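Local coordinates for protein acyl-coenzyme A oxidase 1 (Yarrowia lipolytica, PDB 5Y9D) that oxidises 2,3-saturated acyl-CoA to (2E)-enoyl-CoA with FAD as cofactor, reducing oxygen to hydrogen peroxide in peroxisomal beta-oxidation, at residues A[28-37]-A[331-339]. Residues are numbered along the deposited sequence; the frame is centred on the assembly and turned at random.
Sequences DPPVEMAKER and LRYACVRRQ. With FAD (flavin-adenine dinucleotide), chain D.
The backbones come closest where Pro29, on helix 28-38, lies opposite Val336 in segment 331-339, with their CA atoms 5.0 Å apart. Pro29 CB lies against Val336 CB at 3.8 Å. Met33 CG is anti to the backbone N (chi1 -177°), and the next two torsions curl the chain back so that CE reaches Arg332 CB and Val336 CG1. One turn on from Glu32, Glu36 CG packs on Cys335 CB at 3.9 Å. The Glu36 carboxylate pairs with Lys350 and Arg637.

The polar side is built round Arg338, whose straight chain carries the guanidinium out to Asp28 and Glu32. Its NE and NH2 both donate to a single oxygen, Asp28 OD2, each at 3.1 Å. This oxygen lies in the guanidinium plane. NH2 comes to its syn lone pair, while NE meets it on the anti side, out of the carboxylate plane. Asp28 OD1 bonds to Thr23. Arg338 NH2 also forms a salt bridge with Glu32 OE2 at 3.1 Å, although that carboxylate is turned 79° from the guanidinium. A water donates to Asp28 OD2 and to Val336 O, adding another link. Arg338 NH1 bonds to Glu348 O, and Glu32 also pairs with Lys350. A leucine in place of Arg338 would probably leave Asp28 OD2 without this charged partner and take one positive partner from Glu32.

Arg37 and Arg332 approach as like charges, but both form salt bridges to Asp645; Arg37 also bonds to Tyr661 O and Arg332 to Gly659 O. Arg337 turns away from the helix, and its NE bonds to FAD O1A at 2.8 Å. The Asp28-Glu32-Arg338 salt-bridge network thus joins the N-terminal helix to the back of a loop in the C-alpha1 domain whose other side lines the FAD pyrophosphate pocket.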
loop_
_atom_site.group_PDB
_atom_site.type_symbol
_atom_site.label_atom_id
_atom_site.label_comp_id
_atom_site.label_asym_id
_atom_site.label_seq_id
_atom_site.Cartn_x
_atom_site.Cartn_y
_atom_site.Cartn_z
ATOM N N ASP A 28 15.558 2.656 28.253
ATOM C CA ASP A 28 14.514 1.741 28.678
ATOM C C ASP A 28 14.269 0.541 27.764
ATOM O O ASP A 28 14.007 -0.540 28.256
ATOM C CB ASP A 28 13.204 2.508 28.859
ATOM C CG ASP A 28 12.254 1.800 29.783
ATOM O OD1 ASP A 28 12.632 1.525 30.947
ATOM O OD2 ASP A 28 11.138 1.501 29.332
ATOM N N PRO A 29 14.337 0.723 26.430
ATOM C CA PRO A 29 13.882 -0.378 25.581
ATOM C C PRO A 29 14.530 -1.743 25.789
ATOM O O PRO A 29 13.834 -2.763 25.775
ATOM C CB PRO A 29 14.152 0.143 24.181
ATOM C CG PRO A 29 13.968 1.625 24.296
ATOM C CD PRO A 29 14.535 1.965 25.654
ATOM N N PRO A 30 15.844 -1.790 25.996
ATOM C CA PRO A 30 16.386 -3.152 26.088
ATOM C C PRO A 30 16.043 -3.803 27.407
ATOM O O PRO A 30 15.948 -5.044 27.508
ATOM C CB PRO A 30 17.890 -2.966 25.929
ATOM C CG PRO A 30 18.138 -1.544 26.270
ATOM C CD PRO A 30 16.899 -0.771 25.920
ATOM N N VAL A 31 15.827 -2.967 28.410
ATOM C CA VAL A 31 15.419 -3.477 29.707
ATOM C C VAL A 31 14.026 -4.046 29.560
ATOM O O VAL A 31 13.768 -5.155 30.010
ATOM C CB VAL A 31 15.521 -2.389 30.809
ATOM C CG1 VAL A 31 14.932 -2.887 32.114
ATOM C CG2 VAL A 31 16.985 -1.967 30.985
ATOM N N GLU A 32 13.154 -3.315 28.876
ATOM C CA GLU A 32 11.805 -3.821 28.585
ATOM C C GLU A 32 11.773 -5.062 27.732
ATOM O O GLU A 32 10.981 -5.955 27.991
ATOM C CB GLU A 32 10.934 -2.751 27.939
ATOM C CG GLU A 32 10.444 -1.707 28.943
ATOM C CD GLU A 32 9.650 -2.316 30.091
ATOM O OE1 GLU A 32 8.844 -3.263 29.855
ATOM O OE2 GLU A 32 9.842 -1.850 31.240
ATOM N N MET A 33 12.622 -5.123 26.714
ATOM C CA MET A 33 12.661 -6.295 25.850
ATOM C C MET A 33 13.124 -7.544 26.591
ATOM O O MET A 33 12.633 -8.627 26.330
ATOM C CB MET A 33 13.526 -6.037 24.615
ATOM C CG MET A 33 13.572 -7.204 23.613
ATOM S SD MET A 33 12.047 -7.535 22.680
ATOM C CE MET A 33 11.946 -6.037 21.702
ATOM N N ALA A 34 14.059 -7.405 27.517
ATOM C CA ALA A 34 14.542 -8.545 28.303
ATOM C C ALA A 34 13.422 -9.074 29.204
ATOM O O ALA A 34 13.290 -10.288 29.390
ATOM C CB ALA A 34 15.777 -8.158 29.126
ATOM N N LYS A 35 12.600 -8.168 29.713
ATOM C CA LYS A 35 11.443 -8.515 30.545
ATOM C C LYS A 35 10.423 -9.244 29.709
ATOM O O LYS A 35 9.929 -10.314 30.105
ATOM C CB LYS A 35 10.804 -7.254 31.167
ATOM C CG LYS A 35 11.761 -6.501 32.100
ATOM C CD LYS A 35 11.365 -5.048 32.369
ATOM C CE LYS A 35 10.323 -4.921 33.478
ATOM N NZ LYS A 35 10.886 -5.317 34.802
ATOM N N GLU A 36 10.125 -8.685 28.536
ATOM C CA GLU A 36 9.129 -9.290 27.650
ATOM C C GLU A 36 9.571 -10.678 27.296
ATOM O O GLU A 36 8.759 -11.585 27.250
ATOM C CB GLU A 36 8.944 -8.524 26.345
ATOM C CG GLU A 36 8.191 -7.233 26.444
ATOM C CD GLU A 36 6.708 -7.376 26.735
ATOM O OE1 GLU A 36 6.097 -8.472 26.574
ATOM O OE2 GLU A 36 6.144 -6.319 27.114
ATOM N N ARG A 37 10.867 -10.830 27.059
ATOM C CA ARG A 37 11.420 -12.108 26.616
ATOM C C ARG A 37 11.529 -13.137 27.762
ATOM O O ARG A 37 11.600 -14.331 27.527
ATOM C CB ARG A 37 12.766 -11.898 25.895
ATOM C CG ARG A 37 13.334 -13.199 25.337
ATOM C CD ARG A 37 14.446 -12.980 24.340
ATOM N NE ARG A 37 14.021 -12.317 23.112
ATOM C CZ ARG A 37 14.434 -11.124 22.710
ATOM N NH1 ARG A 37 14.008 -10.619 21.554
ATOM N NH2 ARG A 37 15.268 -10.422 23.444
ATOM N N LEU A 331 6.119 -5.544 16.039
ATOM C CA LEU A 331 5.750 -6.051 17.338
ATOM C C LEU A 331 6.877 -5.936 18.356
ATOM O O LEU A 331 6.593 -5.774 19.539
ATOM C CB LEU A 331 5.298 -7.526 17.271
ATOM C CG LEU A 331 3.945 -7.806 16.617
ATOM C CD1 LEU A 331 3.752 -9.298 16.438
ATOM C CD2 LEU A 331 2.800 -7.199 17.422
ATOM N N ARG A 332 8.140 -6.070 17.937
ATOM C CA ARG A 332 9.258 -5.766 18.855
ATOM C C ARG A 332 9.301 -4.264 19.210
ATOM O O ARG A 332 9.614 -3.893 20.337
ATOM C CB ARG A 332 10.600 -6.194 18.292
ATOM C CG ARG A 332 10.930 -7.682 18.443
ATOM C CD ARG A 332 12.163 -8.000 17.608
ATOM N NE ARG A 332 12.506 -9.410 17.718
ATOM C CZ ARG A 332 13.488 -10.030 17.068
ATOM N NH1 ARG A 332 14.284 -9.373 16.232
ATOM N NH2 ARG A 332 13.667 -11.321 17.270
ATOM N N TYR A 333 9.007 -3.420 18.232
ATOM C CA TYR A 333 8.888 -2.013 18.468
ATOM C C TYR A 333 7.712 -1.703 19.388
ATOM O O TYR A 333 7.838 -0.792 20.193
ATOM C CB TYR A 333 8.744 -1.253 17.159
ATOM C CG TYR A 333 8.758 0.237 17.341
ATOM C CD1 TYR A 333 9.840 0.861 17.891
ATOM C CD2 TYR A 333 7.676 1.033 16.934
ATOM C CE1 TYR A 333 9.865 2.232 18.062
ATOM C CE2 TYR A 333 7.701 2.407 17.088
ATOM C CZ TYR A 333 8.799 2.998 17.668
ATOM O OH TYR A 333 8.856 4.375 17.828
ATOM N N ALA A 334 6.606 -2.455 19.292
ATOM C CA ALA A 334 5.399 -2.216 20.111
ATOM C C ALA A 334 5.649 -2.479 21.572
ATOM O O ALA A 334 5.097 -1.813 22.452
ATOM C CB ALA A 334 4.234 -3.104 19.655
ATOM N N CYS A 335 6.425 -3.508 21.823
ATOM C CA CYS A 335 6.838 -3.845 23.158
ATOM C C CYS A 335 7.798 -2.837 23.797
ATOM O O CYS A 335 8.048 -2.917 24.979
ATOM C CB CYS A 335 7.523 -5.193 23.142
ATOM S SG CYS A 335 6.437 -6.548 22.701
ATOM N N VAL A 336 8.375 -1.921 23.041
ATOM C CA VAL A 336 9.283 -0.962 23.666
ATOM C C VAL A 336 8.832 0.499 23.552
ATOM O O VAL A 336 9.153 1.303 24.397
ATOM C CB VAL A 336 10.735 -1.130 23.170
ATOM C CG1 VAL A 336 11.304 -2.442 23.679
ATOM C CG2 VAL A 336 10.853 -1.030 21.652
ATOM N N ARG A 337 8.052 0.824 22.533
ATOM C CA ARG A 337 7.583 2.186 22.340
ATOM C C ARG A 337 6.513 2.524 23.378
ATOM O O ARG A 337 5.647 1.690 23.689
ATOM C CB ARG A 337 7.059 2.327 20.913
ATOM C CG ARG A 337 6.472 3.650 20.585
ATOM C CD ARG A 337 7.441 4.770 20.799
ATOM N NE ARG A 337 6.942 5.964 20.132
ATOM C CZ ARG A 337 7.697 6.997 19.804
ATOM N NH1 ARG A 337 8.976 6.978 20.079
ATOM N NH2 ARG A 337 7.167 8.036 19.170
ATOM N N ARG A 338 6.626 3.707 23.959
ATOM C CA ARG A 338 5.649 4.182 24.905
ATOM C C ARG A 338 5.058 5.495 24.429
ATOM O O ARG A 338 5.764 6.404 24.076
ATOM C CB ARG A 338 6.271 4.368 26.285
ATOM C CG ARG A 338 6.825 3.124 26.953
ATOM C CD ARG A 338 7.609 3.547 28.177
ATOM N NE ARG A 338 8.270 2.472 28.891
ATOM C CZ ARG A 338 7.653 1.628 29.697
ATOM N NH1 ARG A 338 6.356 1.713 29.872
ATOM N NH2 ARG A 338 8.326 0.690 30.313
ATOM N N GLN A 339 3.744 5.577 24.387
ATOM C CA GLN A 339 3.074 6.837 24.150
ATOM C C GLN A 339 1.829 6.955 25.016
ATOM O O GLN A 339 0.974 6.098 24.962
ATOM C CB GLN A 339 2.761 6.991 22.663
ATOM C CG GLN A 339 2.862 8.401 22.137
ATOM C CD GLN A 339 4.260 8.963 22.081
ATOM O OE1 GLN A 339 5.207 8.379 22.558
ATOM N NE2 GLN A 339 4.377 10.122 21.502
HETATM P PA FAD D . 3.516 7.469 18.091
HETATM O O1A FAD D . 4.544 6.877 18.965
HETATM O O2A FAD D . 2.667 8.562 18.563
HETATM O O5B FAD D . 2.611 6.271 17.643
HETATM C C5B FAD D . 3.132 4.966 17.503
HETATM C C4B FAD D . 2.014 3.998 17.184
HETATM O O4B FAD D . 1.321 3.655 18.376
HETATM C C3B FAD D . 1.011 4.611 16.231
HETATM O O3B FAD D . 0.673 3.660 15.241
HETATM C C2B FAD D . -0.190 4.924 17.086
HETATM O O2B FAD D . -1.418 4.649 16.430
HETATM C C1B FAD D . -0.044 4.030 18.293
HETATM N N9A FAD D . -0.517 4.788 19.466
HETATM C C8A FAD D . 0.028 5.887 19.978
HETATM N N7A FAD D . -0.680 6.318 21.033
HETATM C C5A FAD D . -1.713 5.489 21.200
HETATM C C6A FAD D . -2.864 5.355 22.119
HETATM N N6A FAD D . -3.061 6.221 23.116
HETATM N N1A FAD D . -3.713 4.341 21.939
HETATM C C2A FAD D . -3.536 3.468 20.960
HETATM N N3A FAD D . -2.527 3.527 20.101
HETATM C C4A FAD D . -1.598 4.488 20.159
HETATM N N1 FAD D . 7.283 16.678 13.332
HETATM C C2 FAD D . 7.562 17.968 13.500
HETATM O O2 FAD D . 7.447 18.447 14.620
HETATM N N3 FAD D . 7.966 18.750 12.519
HETATM C C4 FAD D . 8.104 18.297 11.295
HETATM O O4 FAD D . 8.480 19.053 10.413
HETATM C C4X FAD D . 7.815 16.892 11.012
HETATM N N5 FAD D . 7.934 16.377 9.792
HETATM C C5X FAD D . 7.664 15.090 9.578
HETATM C C6 FAD D . 7.816 14.595 8.310
HETATM C C7 FAD D . 7.550 13.280 8.059
HETATM C C7M FAD D . 7.708 12.750 6.671
HETATM C C8 FAD D . 7.104 12.402 9.156
HETATM C C8M FAD D . 6.816 10.963 8.871
HETATM C C9 FAD D . 6.944 12.895 10.433
HETATM C C9A FAD D . 7.219 14.215 10.679
HETATM N N10 FAD D . 7.072 14.743 11.961
HETATM C C10 FAD D . 7.379 16.084 12.145
HETATM C "C1'" FAD D . 6.651 13.916 13.083
HETATM C "C2'" FAD D . 5.250 13.385 12.921
HETATM O "O2'" FAD D . 4.386 14.407 13.356
HETATM C "C3'" FAD D . 5.069 12.168 13.805
HETATM O "O3'" FAD D . 5.424 11.031 13.049
HETATM C "C4'" FAD D . 3.645 11.986 14.306
HETATM O "O4'" FAD D . 3.096 13.238 14.695
HETATM C "C5'" FAD D . 3.600 11.100 15.528
HETATM O "O5'" FAD D . 4.227 9.871 15.250
HETATM P P FAD D . 5.016 9.131 16.364
HETATM O O1P FAD D . 6.257 8.660 15.771
HETATM O O2P FAD D . 5.049 9.990 17.546
HETATM O O3P FAD D . 4.133 7.872 16.685
HETATM O O HOH W 1 11.017 1.649 26.434
#